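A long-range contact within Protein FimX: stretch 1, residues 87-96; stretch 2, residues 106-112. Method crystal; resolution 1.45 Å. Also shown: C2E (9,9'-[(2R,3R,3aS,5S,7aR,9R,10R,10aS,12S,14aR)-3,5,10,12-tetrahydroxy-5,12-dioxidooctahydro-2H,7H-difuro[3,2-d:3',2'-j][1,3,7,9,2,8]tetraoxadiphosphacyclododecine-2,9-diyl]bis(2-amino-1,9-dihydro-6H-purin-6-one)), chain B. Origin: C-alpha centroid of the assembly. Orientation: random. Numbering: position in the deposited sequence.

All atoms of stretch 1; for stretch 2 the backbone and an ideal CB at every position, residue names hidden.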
# COMPACT_ATOMS: atom_id res chain seq x y z
N VAL A 87 8.68 6.33 7.39
CA VAL A 87 7.26 6.09 7.23
C VAL A 87 6.79 4.98 8.15
O VAL A 87 5.77 5.12 8.82
CB VAL A 87 6.93 5.72 5.77
CG1 VAL A 87 5.48 5.24 5.65
CG2 VAL A 87 7.19 6.93 4.83
N ILE A 88 7.55 3.88 8.19
CA ILE A 88 7.17 2.73 9.00
C ILE A 88 7.21 3.09 10.48
O ILE A 88 6.30 2.75 11.22
CB ILE A 88 8.09 1.54 8.73
CG1 ILE A 88 7.94 1.06 7.28
CG2 ILE A 88 7.80 0.38 9.70
CD1 ILE A 88 9.05 0.13 6.82
N LEU A 89 8.26 3.77 10.91
CA LEU A 89 8.38 4.14 12.31
C LEU A 89 7.19 4.98 12.76
O LEU A 89 6.60 4.78 13.83
CB LEU A 89 9.68 4.89 12.54
CG LEU A 89 10.02 5.16 13.99
CD1 LEU A 89 10.36 3.84 14.65
CD2 LEU A 89 11.17 6.14 14.08
N ASN A 90 6.82 5.94 11.92
CA ASN A 90 5.72 6.84 12.25
C ASN A 90 4.36 6.19 12.11
O ASN A 90 3.44 6.48 12.86
CB ASN A 90 5.85 8.13 11.46
CG ASN A 90 6.91 9.02 12.03
OD1 ASN A 90 8.03 9.10 11.51
ND2 ASN A 90 6.59 9.63 13.16
N SER A 91 4.23 5.26 11.17
CA SER A 91 2.99 4.52 11.03
C SER A 91 2.76 3.70 12.29
O SER A 91 1.65 3.69 12.84
CB SER A 91 3.05 3.61 9.82
OG SER A 91 3.01 4.40 8.64
N ILE A 92 3.81 3.02 12.76
CA ILE A 92 3.73 2.20 13.97
C ILE A 92 3.29 3.05 15.15
O ILE A 92 2.44 2.65 15.94
CB ILE A 92 5.11 1.55 14.29
CG1 ILE A 92 5.38 0.39 13.34
CG2 ILE A 92 5.15 1.10 15.75
CD1 ILE A 92 6.80 -0.12 13.35
N LYS A 93 3.86 4.25 15.25
CA LYS A 93 3.53 5.16 16.34
C LYS A 93 2.08 5.67 16.29
O LYS A 93 1.33 5.48 17.24
CB LYS A 93 4.49 6.35 16.34
CG LYS A 93 4.32 7.28 17.53
CD LYS A 93 5.38 8.35 17.55
CE LYS A 93 5.17 9.30 18.71
NZ LYS A 93 3.78 9.83 18.74
N LEU A 94 1.70 6.31 15.18
CA LEU A 94 0.36 6.87 15.01
C LEU A 94 -0.69 5.79 15.16
O LEU A 94 -1.80 6.04 15.64
CB LEU A 94 0.20 7.53 13.63
CG LEU A 94 0.61 9.00 13.54
CD1 LEU A 94 0.72 9.42 12.08
CD2 LEU A 94 -0.39 9.88 14.28
N LEU A 95 -0.33 4.58 14.75
CA LEU A 95 -1.22 3.44 14.87
C LEU A 95 -1.43 3.18 16.34
O LEU A 95 -2.56 3.22 16.83
CB LEU A 95 -0.63 2.21 14.18
CG LEU A 95 -1.56 1.06 13.80
CD1 LEU A 95 -2.91 1.56 13.30
CD2 LEU A 95 -0.90 0.17 12.75
N ALA A 96 -0.34 2.92 17.05
CA ALA A 96 -0.38 2.68 18.50
C ALA A 96 -1.35 3.64 19.19
O ALA A 96 -2.20 3.21 19.98
CB ALA A 96 1.01 2.79 19.09
N UNK A 106 -5.94 -0.90 10.87
CA UNK A 106 -4.87 -1.58 10.16
C UNK A 106 -4.34 -0.60 9.12
O UNK A 106 -5.12 0.09 8.47
CB UNK A 106 -5.35 -2.88 9.52
N UNK A 107 -3.02 -0.52 8.98
CA UNK A 107 -2.40 0.41 8.02
C UNK A 107 -1.69 -0.33 6.91
O UNK A 107 -0.95 -1.28 7.17
CB UNK A 107 -1.41 1.34 8.73
N UNK A 108 -1.93 0.11 5.68
CA UNK A 108 -1.25 -0.38 4.49
C UNK A 108 -0.11 0.57 4.17
O UNK A 108 -0.33 1.77 3.95
CB UNK A 108 -2.21 -0.51 3.31
N UNK A 109 1.12 0.05 4.20
CA UNK A 109 2.31 0.88 4.11
C UNK A 109 3.16 0.44 2.93
O UNK A 109 3.51 -0.73 2.81
CB UNK A 109 3.12 0.82 5.41
N UNK A 110 3.50 1.38 2.05
CA UNK A 110 4.32 1.10 0.88
C UNK A 110 5.77 0.79 1.23
O UNK A 110 6.33 1.36 2.18
CB UNK A 110 4.27 2.29 -0.08
N UNK A 111 6.37 -0.10 0.44
CA UNK A 111 7.81 -0.33 0.47
C UNK A 111 8.41 -0.02 -0.90
O UNK A 111 7.89 -0.49 -1.93
CB UNK A 111 8.12 -1.77 0.88
N UNK A 112 9.50 0.72 -0.92
CA UNK A 112 10.24 0.91 -2.17
C UNK A 112 11.05 -0.35 -2.52
O UNK A 112 11.26 -1.22 -1.67
CB UNK A 112 11.17 2.12 -2.06
P1 C2E B . -0.04 4.35 -5.73
O2P C2E B . -0.47 2.81 -5.78
O1P C2E B . -0.26 4.89 -7.09
O5' C2E B . -0.95 5.27 -4.81
C5' C2E B . -2.20 5.72 -5.36
C4' C2E B . -2.14 7.15 -5.95
O4' C2E B . -3.46 7.52 -6.40
C3' C2E B . -1.83 8.07 -4.78
O3' C2E B . -0.98 9.13 -5.22
C2' C2E B . -3.22 8.56 -4.30
O2' C2E B . -3.19 9.85 -3.71
C1' C2E B . -3.98 8.60 -5.63
N9 C2E B . -5.42 8.44 -5.51
C8 C2E B . -6.12 7.95 -4.44
N7 C2E B . -7.38 7.79 -4.77
C5 C2E B . -7.55 8.20 -6.06
C6 C2E B . -8.66 8.27 -6.93
O6 C2E B . -9.78 7.88 -6.61
N1 C2E B . -8.44 8.76 -8.16
C2 C2E B . -7.20 9.17 -8.56
N2 C2E B . -7.05 9.66 -9.83
N3 C2E B . -6.16 9.11 -7.76
C4 C2E B . -6.30 8.63 -6.53
P11 C2E B . 0.28 9.51 -4.29
O21 C2E B . 1.00 10.74 -4.94
O11 C2E B . -0.14 9.69 -2.88
O5A C2E B . 1.19 8.21 -4.33
C5A C2E B . 1.75 7.80 -5.59
C4A C2E B . 2.73 6.65 -5.38
O4A C2E B . 3.81 7.08 -4.53
C3A C2E B . 2.15 5.43 -4.68
O3A C2E B . 1.53 4.51 -5.58
C2A C2E B . 3.42 4.76 -4.15
O2A C2E B . 4.12 4.10 -5.22
C1A C2E B . 4.27 5.98 -3.78
N91 C2E B . 4.09 6.27 -2.36
C81 C2E B . 3.16 7.07 -1.77
N71 C2E B . 3.35 7.05 -0.48
C51 C2E B . 4.46 6.29 -0.19
C61 C2E B . 5.16 5.94 0.97
O61 C2E B . 4.78 6.23 2.11
N11 C2E B . 6.25 5.15 0.79
C21 C2E B . 6.67 4.72 -0.44
N21 C2E B . 7.75 3.89 -0.54
N31 C2E B . 6.01 5.02 -1.53
C41 C2E B . 4.93 5.80 -1.42

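Residues 87-96 form part of a helix that runs nearly antiparallel to the strand beginning before position 106, with an angle of 172° between their directions and a closest axial approach of 9.5 Å. No hydrogen bond links the two stretches, so the fit rests on side-chain packing.

At position 106 the backbone is extended (phi/psi -129/137°) and CA-to-CB points away from the helix, with no atom of stretch 1 within 5.5 Å of the ideal CB. The helix therefore sets little constraint here, and polar, charged or β-branched residues would all be acceptable. The residue is Lys106, whose NZ is hydrogen-bonded elsewhere in the structure.

Position 107 is the opposite case. Its CB points toward the helix and lies 4.2 Å from Leu95 CD2 and 5.1 Å from Ser91 CB, at the point where the strand passes Ser91 (CA-CA 7.4 Å). The neighbouring surface is largely aliphatic, and the carbonyl of Ser91 is already used by Leu95 N, in a helical hydrogen bond of 2.9 Å between Leu95 N and Ser91 O. A medium-sized apolar residue such as leucine, isoleucine, valine or methionine would suit. Leu107 is found, in the m, t rotamer. Its CG packs 3.8 Å from Leu95 CD1, while its CD1 reaches to 3.6 Å from Ser91 O and 3.9 Å from Ser91 CB. One side chain thus touches two residues a turn apart, Ser91 and Leu95.

Position 108 is again out of reach of the helix, as expected from strand alternation, and stretch 1 places no limit on size or polarity here, so large aromatic, aliphatic or polar residues would all be compatible with it. Phe108 occupies it and makes no contact with stretch 1.

Position 109 turns back toward the helix and is nearest Ile88 (CA-CA 7.1 Å). Its ideal CB is 4.8 Å from Ser91 OG, 5.0 Å from Val87 CG1 and 5.2 Å from Ile88 CG1. The hydroxyl of Ser91 already donates to the helix backbone, OG of Ser91 to O of Val87 at 2.9 Å, so its proton needs no partner from the strand. The space favours a compact aliphatic chain, valine or isoleucine being natural in a strand. Val109, in the t rotamer, divides its branches: CG1 lies 3.8 Å from Val87 CG1 and 4.0 Å from Ile88 CG1, whereas CG2 sits 3.8 Å from Ser91 OG.

At position 110 CB points sideways, with no helix atom within 5.5 Å, but the bound C2E lies close by. Flat or polar residues able to pack against the ligand would be reasonable. His110 places CB 3.4 Å from C2E C21, and C2E C2A lies over one face of its imidazole.

The CB of position 111 also points sideways, so a short side chain would miss the helix; a longer apolar one could reach Ile88. Leu111 does so, with CD2 3.8 Å from Ile88 CD1.

Position 112 is out of reach of stretch 1, and its backbone N is 3.6 Å from C2E N21. Phi/psi of -75/165° would suit an N-cap residue such as serine, threonine, aspartate or asparagine. Ser112 caps the following helix.

Stretch 2, residues 106-112: KLFVHLS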
# COMPACT_ATOMS: atom_id res chain seq x y z
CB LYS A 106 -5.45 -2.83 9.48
CG LYS A 106 -4.45 -3.66 8.72
CD LYS A 106 -5.10 -4.95 8.20
CE LYS A 106 -5.44 -5.91 9.32
NZ LYS A 106 -5.61 -7.31 8.82
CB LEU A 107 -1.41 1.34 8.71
CG LEU A 107 -1.98 2.33 9.73
CD1 LEU A 107 -0.85 3.22 10.26
CD2 LEU A 107 -3.10 3.18 9.09
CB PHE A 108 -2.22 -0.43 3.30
CG PHE A 108 -3.24 -1.54 3.38
CD1 PHE A 108 -3.20 -2.60 2.48
CD2 PHE A 108 -4.24 -1.53 4.34
CE1 PHE A 108 -4.13 -3.63 2.54
CE2 PHE A 108 -5.17 -2.56 4.41
CZ PHE A 108 -5.11 -3.61 3.50
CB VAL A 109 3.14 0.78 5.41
CG1 VAL A 109 4.47 1.55 5.28
CG2 VAL A 109 2.33 1.26 6.60
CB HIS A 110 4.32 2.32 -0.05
CG HIS A 110 3.03 2.56 -0.75
ND1 HIS A 110 2.62 1.81 -1.83
CD2 HIS A 110 2.07 3.49 -0.55
CE1 HIS A 110 1.45 2.26 -2.26
NE2 HIS A 110 1.10 3.28 -1.50
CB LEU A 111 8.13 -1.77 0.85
CG LEU A 111 7.76 -2.16 2.27
CD1 LEU A 111 8.09 -3.64 2.48
CD2 LEU A 111 8.44 -1.28 3.33
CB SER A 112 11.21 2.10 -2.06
OG SER A 112 12.27 1.77 -1.18
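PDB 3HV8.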